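Local atomic coordinates of ancestral congerin Con-anc (PDB entry 3AJY), a protein that binds beta-galactoside glycans, as a reconstructed ancestor of the fish galectins called congerins. Residues A[31-36]-A[119-124]; A[61-66]-A[110-115]. One frame throughout, in Å; residues are numbered along the deposited sequence.

Contact 1 of 2, residues A[31-36]-A[119-124]; sequences FSINVG and NFLSLA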
loop_
_atom_site.group_PDB
_atom_site.type_symbol
_atom_site.label_atom_id
_atom_site.label_comp_id
_atom_site.label_asym_id
_atom_site.label_seq_id
_atom_site.Cartn_x
_atom_site.Cartn_y
_atom_site.Cartn_z
ATOM N N PHE A 31 -16.198 -10.247 -4.107
ATOM C CA PHE A 31 -14.823 -9.882 -3.834
ATOM C C PHE A 31 -14.707 -9.528 -2.361
ATOM O O PHE A 31 -15.688 -9.081 -1.747
ATOM C CB PHE A 31 -14.326 -8.765 -4.773
ATOM C CG PHE A 31 -14.716 -7.378 -4.341
ATOM C CD1 PHE A 31 -15.986 -6.887 -4.607
ATOM C CD2 PHE A 31 -13.801 -6.560 -3.678
ATOM C CE1 PHE A 31 -16.349 -5.586 -4.208
ATOM C CE2 PHE A 31 -14.157 -5.268 -3.277
ATOM C CZ PHE A 31 -15.432 -4.792 -3.541
ATOM N N SER A 32 -13.526 -9.748 -1.786
ATOM C CA SER A 32 -13.316 -9.544 -0.353
ATOM C C SER A 32 -12.114 -8.677 -0.046
ATOM O O SER A 32 -11.153 -8.610 -0.811
ATOM C CB SER A 32 -13.200 -10.878 0.398
ATOM O OG SER A 32 -12.076 -11.615 -0.044
ATOM N N ILE A 33 -12.226 -7.957 1.064
ATOM C CA ILE A 33 -11.111 -7.262 1.668
ATOM C C ILE A 33 -10.833 -8.013 2.946
ATOM O O ILE A 33 -11.756 -8.338 3.677
ATOM C CB ILE A 33 -11.464 -5.772 1.946
ATOM C CG1 ILE A 33 -11.786 -5.054 0.623
ATOM C CG2 ILE A 33 -10.336 -5.081 2.732
ATOM C CD1 ILE A 33 -10.688 -5.196 -0.491
ATOM N N ASN A 34 -9.566 -8.331 3.188
ATOM C CA ASN A 34 -9.163 -9.124 4.340
ATOM C C ASN A 34 -8.029 -8.464 5.109
ATOM O O ASN A 34 -7.004 -8.106 4.538
ATOM C CB ASN A 34 -8.713 -10.508 3.874
ATOM C CG ASN A 34 -9.728 -11.162 2.991
ATOM O OD1 ASN A 34 -10.778 -11.609 3.457
ATOM N ND2 ASN A 34 -9.437 -11.212 1.702
ATOM N N VAL A 35 -8.213 -8.304 6.407
ATOM C CA VAL A 35 -7.161 -7.741 7.218
ATOM C C VAL A 35 -6.950 -8.580 8.474
ATOM O O VAL A 35 -7.907 -8.996 9.116
ATOM C CB VAL A 35 -7.425 -6.248 7.539
ATOM C CG1 VAL A 35 -7.418 -5.422 6.243
ATOM C CG2 VAL A 35 -8.759 -6.065 8.221
ATOM N N GLY A 36 -5.684 -8.838 8.799
ATOM C CA GLY A 36 -5.352 -9.617 9.977
ATOM C C GLY A 36 -3.866 -9.836 10.108
ATOM O O GLY A 36 -3.084 -8.894 10.021
ATOM N N ASN A 119 -1.148 -6.572 10.413
ATOM C CA ASN A 119 0.034 -6.560 9.545
ATOM C C ASN A 119 -0.162 -7.151 8.148
ATOM O O ASN A 119 0.778 -7.187 7.346
ATOM C CB ASN A 119 1.218 -7.246 10.236
ATOM C CG ASN A 119 1.642 -6.533 11.507
ATOM O OD1 ASN A 119 2.360 -5.507 11.464
ATOM N ND2 ASN A 119 1.209 -7.070 12.658
ATOM N N PHE A 120 -1.375 -7.603 7.859
ATOM C CA PHE A 120 -1.663 -8.275 6.597
ATOM C C PHE A 120 -2.954 -7.760 5.986
ATOM O O PHE A 120 -3.951 -7.622 6.673
ATOM C CB PHE A 120 -1.723 -9.794 6.806
ATOM C CG PHE A 120 -2.183 -10.562 5.600
ATOM C CD1 PHE A 120 -3.545 -10.735 5.348
ATOM C CD2 PHE A 120 -1.251 -11.129 4.714
ATOM C CE1 PHE A 120 -3.987 -11.465 4.233
ATOM C CE2 PHE A 120 -1.687 -11.863 3.595
ATOM C CZ PHE A 120 -3.053 -12.024 3.353
ATOM N N LEU A 121 -2.895 -7.463 4.688
ATOM C CA LEU A 121 -4.044 -7.067 3.877
ATOM C C LEU A 121 -4.038 -7.818 2.548
ATOM O O LEU A 121 -3.004 -7.934 1.898
ATOM C CB LEU A 121 -4.005 -5.552 3.577
ATOM C CG LEU A 121 -4.841 -5.028 2.391
ATOM C CD1 LEU A 121 -6.328 -5.072 2.671
ATOM C CD2 LEU A 121 -4.460 -3.591 1.966
ATOM N N SER A 122 -5.206 -8.291 2.129
ATOM C CA SER A 122 -5.365 -8.785 0.770
ATOM C C SER A 122 -6.730 -8.398 0.272
ATOM O O SER A 122 -7.611 -8.057 1.059
ATOM C CB SER A 122 -5.245 -10.312 0.725
ATOM O OG SER A 122 -6.358 -10.899 1.374
ATOM N N LEU A 123 -6.873 -8.446 -1.050
ATOM C CA LEU A 123 -8.145 -8.540 -1.731
ATOM C C LEU A 123 -8.214 -9.923 -2.385
ATOM O O LEU A 123 -7.220 -10.413 -2.944
ATOM C CB LEU A 123 -8.212 -7.476 -2.822
ATOM C CG LEU A 123 -9.424 -7.471 -3.745
ATOM C CD1 LEU A 123 -9.791 -6.064 -4.146
ATOM C CD2 LEU A 123 -9.179 -8.307 -4.989
ATOM N N ALA A 124 -9.391 -10.534 -2.349
ATOM C CA ALA A 124 -9.577 -11.836 -2.989
ATOM C C ALA A 124 -10.832 -11.790 -3.805
ATOM O O ALA A 124 -11.672 -10.896 -3.599
ATOM C CB ALA A 124 -9.652 -12.958 -1.939
#
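Asn34 and Ser122 face each other on one side of two antiparallel strands, and their side chains join across the gap: Asn34 ND2 gives a hydrogen to Ser122 OG at 3.1 Å. Its second hydrogen goes along its own strand to Ser32 OG, 3.2 Å from Asn34 ND2. Both hydroxyls lie about 20° out of the amide plane. Ser122 OG stands between its backbone N and carbonyl carbon (chi1 68°), which turns the hydroxyl to the amide. Asn34 OD1 is hydrogen-bonded to His45 ND1, so both ends of the amide are used and its rotation is fixed. Small residues suit the neighbouring pair: the methyl CB of Ala124 rests 3.4 Å from Ser32 OG.

The other side is purely apolar. Leu121 CD1 reaches back toward the partner strand, 3.8 Å from Val35 CG1 and 4.0 Å from Ile33 CG2, with Leu121 lying alongside both. Leu123 instead crosses Ile33 at a slant, CD1 to CD1 at 3.9 Å, and its methyl also approaches the Phe31 ring. These branched chains fill the core of the galectin beta-sandwich, against strands 18-24 and 85-92.

Backbone bonds join Ser32 with Ala124 and Asn34 with Ser122 in both directions. Gly36 N donates to Phe120 O, while Gly36 O faces the N-H groups of both Asn119 and Phe120 in weak bonds, a classic beta bulge. Beyond, Phe120 and Leu121 pair in parallel with a strand of the second subunit, continuing the sheet across the interface.

The two serines thus act as a third shell: they set the Asn34 amide, which holds His45, whose NE2 bonds the galactose. Since Asn34 OD1 would accept from ND1, NE2 is probably presented to the sugar as an acceptor.

Contact 2 of 2, residues A[61-66]-A[110-115]; sequences LNSMVN and PNRYKK. With GAL (beta-D-galactopyranose), chain C.
The phenol end of Tyr113 meets the short side chain of Ser63, CE1 coming to 3.6 Å from Ser63 CB, and Val65 CG2 touches it at 3.9 Å from Tyr113 CZ. Ser63 OG donates to Tyr113 OH over 2.6 Å, and Glu70 is a further partner of the phenol. The same serine oxygen accepts a nearly straight bond from Arg112 NH1 (3.1 Å, 166°). A serine suits the place: one short arm with a hydroxyl can donate to the phenol and accept from the guanidinium. Arg112 and Tyr113 are the central residues of a type I beta turn, Asn111 to Lys114, which lets two consecutive side chains reach one strand of the carbohydrate-binding sheet of the galectin beta-sandwich; Arg112 CB also covers a face of the Tyr113 ring. The extended arginine brings NH1 to 3.2 Å from Asn62 OD1; OD1 lies in the guanidinium plane and NH1 in the carbonyl plane, although amide and guanidinium stand 90° apart. NH2 is held by Thr71 O. Asn62 OD1 also accepts from Ser63 N, which helps fix the amide with ND2 turned to the sugar. Asn62 ND2 then donates to galactose O6 at 2.7 Å, its other partner being Glu70 O.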
loop_
_atom_site.group_PDB
_atom_site.type_symbol
_atom_site.label_atom_id
_atom_site.label_comp_id
_atom_site.label_asym_id
_atom_site.label_seq_id
_atom_site.Cartn_x
_atom_site.Cartn_y
_atom_site.Cartn_z
ATOM N N LEU A 61 -19.528 -10.593 6.683
ATOM C CA LEU A 61 -18.388 -10.247 7.516
ATOM C C LEU A 61 -18.075 -11.406 8.426
ATOM O O LEU A 61 -18.968 -12.075 8.915
ATOM C CB LEU A 61 -18.683 -9.009 8.371
ATOM C CG LEU A 61 -19.063 -7.715 7.644
ATOM C CD1 LEU A 61 -20.555 -7.665 7.334
ATOM C CD2 LEU A 61 -18.662 -6.528 8.488
ATOM N N ASN A 62 -16.799 -11.639 8.670
ATOM C CA ASN A 62 -16.411 -12.760 9.503
ATOM C C ASN A 62 -14.970 -12.602 9.884
ATOM O O ASN A 62 -14.277 -11.763 9.327
ATOM C CB ASN A 62 -16.631 -14.080 8.738
ATOM C CG ASN A 62 -16.784 -15.274 9.659
ATOM O OD1 ASN A 62 -16.563 -15.175 10.873
ATOM N ND2 ASN A 62 -17.146 -16.434 9.078
ATOM N N SER A 63 -14.519 -13.427 10.825
ATOM C CA SER A 63 -13.113 -13.509 11.172
ATOM C C SER A 63 -12.690 -14.944 10.943
ATOM O O SER A 63 -13.537 -15.826 10.779
ATOM C CB SER A 63 -12.873 -13.103 12.629
ATOM O OG SER A 63 -13.452 -14.029 13.543
ATOM N N MET A 64 -11.384 -15.166 10.932
ATOM C CA MET A 64 -10.852 -16.483 10.678
ATOM C C MET A 64 -9.673 -16.771 11.580
ATOM O O MET A 64 -8.882 -15.877 11.902
ATOM C CB MET A 64 -10.395 -16.592 9.232
ATOM C CG MET A 64 -10.084 -17.976 8.819
ATOM S SD MET A 64 -9.492 -18.008 7.149
ATOM C CE MET A 64 -9.654 -19.782 6.872
ATOM N N VAL A 65 -9.580 -18.040 11.964
ATOM C CA VAL A 65 -8.466 -18.614 12.702
ATOM C C VAL A 65 -7.907 -19.787 11.839
ATOM O O VAL A 65 -8.551 -20.208 10.864
ATOM C CB VAL A 65 -9.010 -18.973 14.098
ATOM C CG1 VAL A 65 -8.669 -20.335 14.539
ATOM C CG2 VAL A 65 -8.617 -17.885 15.142
ATOM N N ASN A 66 -6.700 -20.260 12.135
ATOM C CA ASN A 66 -6.094 -21.303 11.302
ATOM C C ASN A 66 -7.089 -22.420 11.099
ATOM O O ASN A 66 -7.225 -22.934 9.999
ATOM C CB ASN A 66 -4.827 -21.884 11.933
ATOM C CG ASN A 66 -3.610 -20.996 11.762
ATOM O OD1 ASN A 66 -2.485 -21.393 12.126
ATOM N ND2 ASN A 66 -3.807 -19.801 11.214
ATOM N N PRO A 110 -17.248 -6.771 15.434
ATOM C CA PRO A 110 -16.403 -6.991 16.603
ATOM C C PRO A 110 -14.917 -7.246 16.321
ATOM O O PRO A 110 -14.556 -7.978 15.390
ATOM C CB PRO A 110 -17.030 -8.216 17.284
ATOM C CG PRO A 110 -18.011 -8.789 16.291
ATOM C CD PRO A 110 -18.441 -7.638 15.438
ATOM N N ASN A 111 -14.074 -6.631 17.146
ATOM C CA ASN A 111 -12.652 -6.934 17.199
ATOM C C ASN A 111 -12.420 -8.181 18.090
ATOM O O ASN A 111 -11.971 -8.081 19.238
ATOM C CB ASN A 111 -11.885 -5.693 17.678
ATOM C CG ASN A 111 -10.375 -5.793 17.463
ATOM O OD1 ASN A 111 -9.661 -4.785 17.571
ATOM N ND2 ASN A 111 -9.875 -6.998 17.184
ATOM N N ARG A 112 -12.727 -9.355 17.537
ATOM C CA ARG A 112 -12.784 -10.619 18.305
ATOM C C ARG A 112 -11.464 -11.049 18.954
ATOM O O ARG A 112 -11.454 -11.688 20.026
ATOM C CB ARG A 112 -13.335 -11.753 17.439
ATOM C CG ARG A 112 -14.798 -11.594 17.062
ATOM C CD ARG A 112 -15.194 -12.520 15.912
ATOM N NE ARG A 112 -16.639 -12.487 15.672
ATOM C CZ ARG A 112 -17.256 -13.095 14.664
ATOM N NH1 ARG A 112 -16.560 -13.798 13.773
ATOM N NH2 ARG A 112 -18.568 -12.996 14.541
ATOM N N TYR A 113 -10.346 -10.716 18.321
ATOM C CA TYR A 113 -9.065 -11.124 18.873
ATOM C C TYR A 113 -8.346 -9.947 19.540
ATOM O O TYR A 113 -7.166 -10.032 19.876
ATOM C CB TYR A 113 -8.213 -11.859 17.817
ATOM C CG TYR A 113 -9.062 -12.822 16.984
ATOM C CD1 TYR A 113 -9.211 -12.632 15.611
ATOM C CD2 TYR A 113 -9.752 -13.891 17.588
ATOM C CE1 TYR A 113 -10.008 -13.504 14.849
ATOM C CE2 TYR A 113 -10.570 -14.764 16.834
ATOM C CZ TYR A 113 -10.683 -14.560 15.461
ATOM O OH TYR A 113 -11.483 -15.378 14.677
ATOM N N LYS A 114 -9.092 -8.861 19.772
ATOM C CA LYS A 114 -8.591 -7.734 20.556
ATOM C C LYS A 114 -7.261 -7.245 20.013
ATOM O O LYS A 114 -6.323 -6.964 20.764
ATOM C CB LYS A 114 -8.484 -8.136 22.032
ATOM C CG LYS A 114 -9.838 -8.568 22.619
ATOM C CD LYS A 114 -9.751 -9.000 24.075
ATOM C CE LYS A 114 -11.158 -9.217 24.639
ATOM N NZ LYS A 114 -11.268 -8.888 26.096
ATOM N N LYS A 115 -7.179 -7.166 18.686
ATOM C CA LYS A 115 -5.980 -6.710 18.001
ATOM C C LYS A 115 -5.862 -5.182 18.092
ATOM O O LYS A 115 -6.866 -4.485 18.043
ATOM C CB LYS A 115 -5.998 -7.180 16.547
ATOM C CG LYS A 115 -5.785 -8.698 16.397
ATOM C CD LYS A 115 -4.390 -9.081 16.912
ATOM C CE LYS A 115 -4.261 -10.575 17.166
ATOM N NZ LYS A 115 -4.242 -11.361 15.902
HETATM C C1 GAL C . -17.468 -19.268 3.062
HETATM C C2 GAL C . -16.566 -18.994 1.864
HETATM C C3 GAL C . -15.235 -18.392 2.307
HETATM C C4 GAL C . -15.483 -17.189 3.227
HETATM C C5 GAL C . -16.398 -17.589 4.389
HETATM C C6 GAL C . -16.705 -16.437 5.362
HETATM O O2 GAL C . -16.340 -20.195 1.164
HETATM O O3 GAL C . -14.528 -17.994 1.148
HETATM O O4 GAL C . -16.069 -16.138 2.482
HETATM O O5 GAL C . -17.610 -18.121 3.890
HETATM O O6 GAL C . -17.458 -16.923 6.466
#

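How the contacts relate
From the N terminus the chain runs through 31-36, then 61-66, then 110-115 and finally 119-124, so the two contacts nest without crossing. Contact 1 closes the wider loop, with 82 residues between its segments, by setting strand 30-35 against strand 117-125. Contact 2, within that span, closes a shorter one of 43 residues, joining strand 58-65 to the turn where the chain leaves strand 106-110 of the five-stranded sheet. From there it returns to the six-stranded sheet in strand 117-125, which carries 119-124. Their centres lie about 13 Å apart, and both contacts reach that sheet: contact 1 toward the subunit interface, contact 2 nearer the end that holds galactose O6.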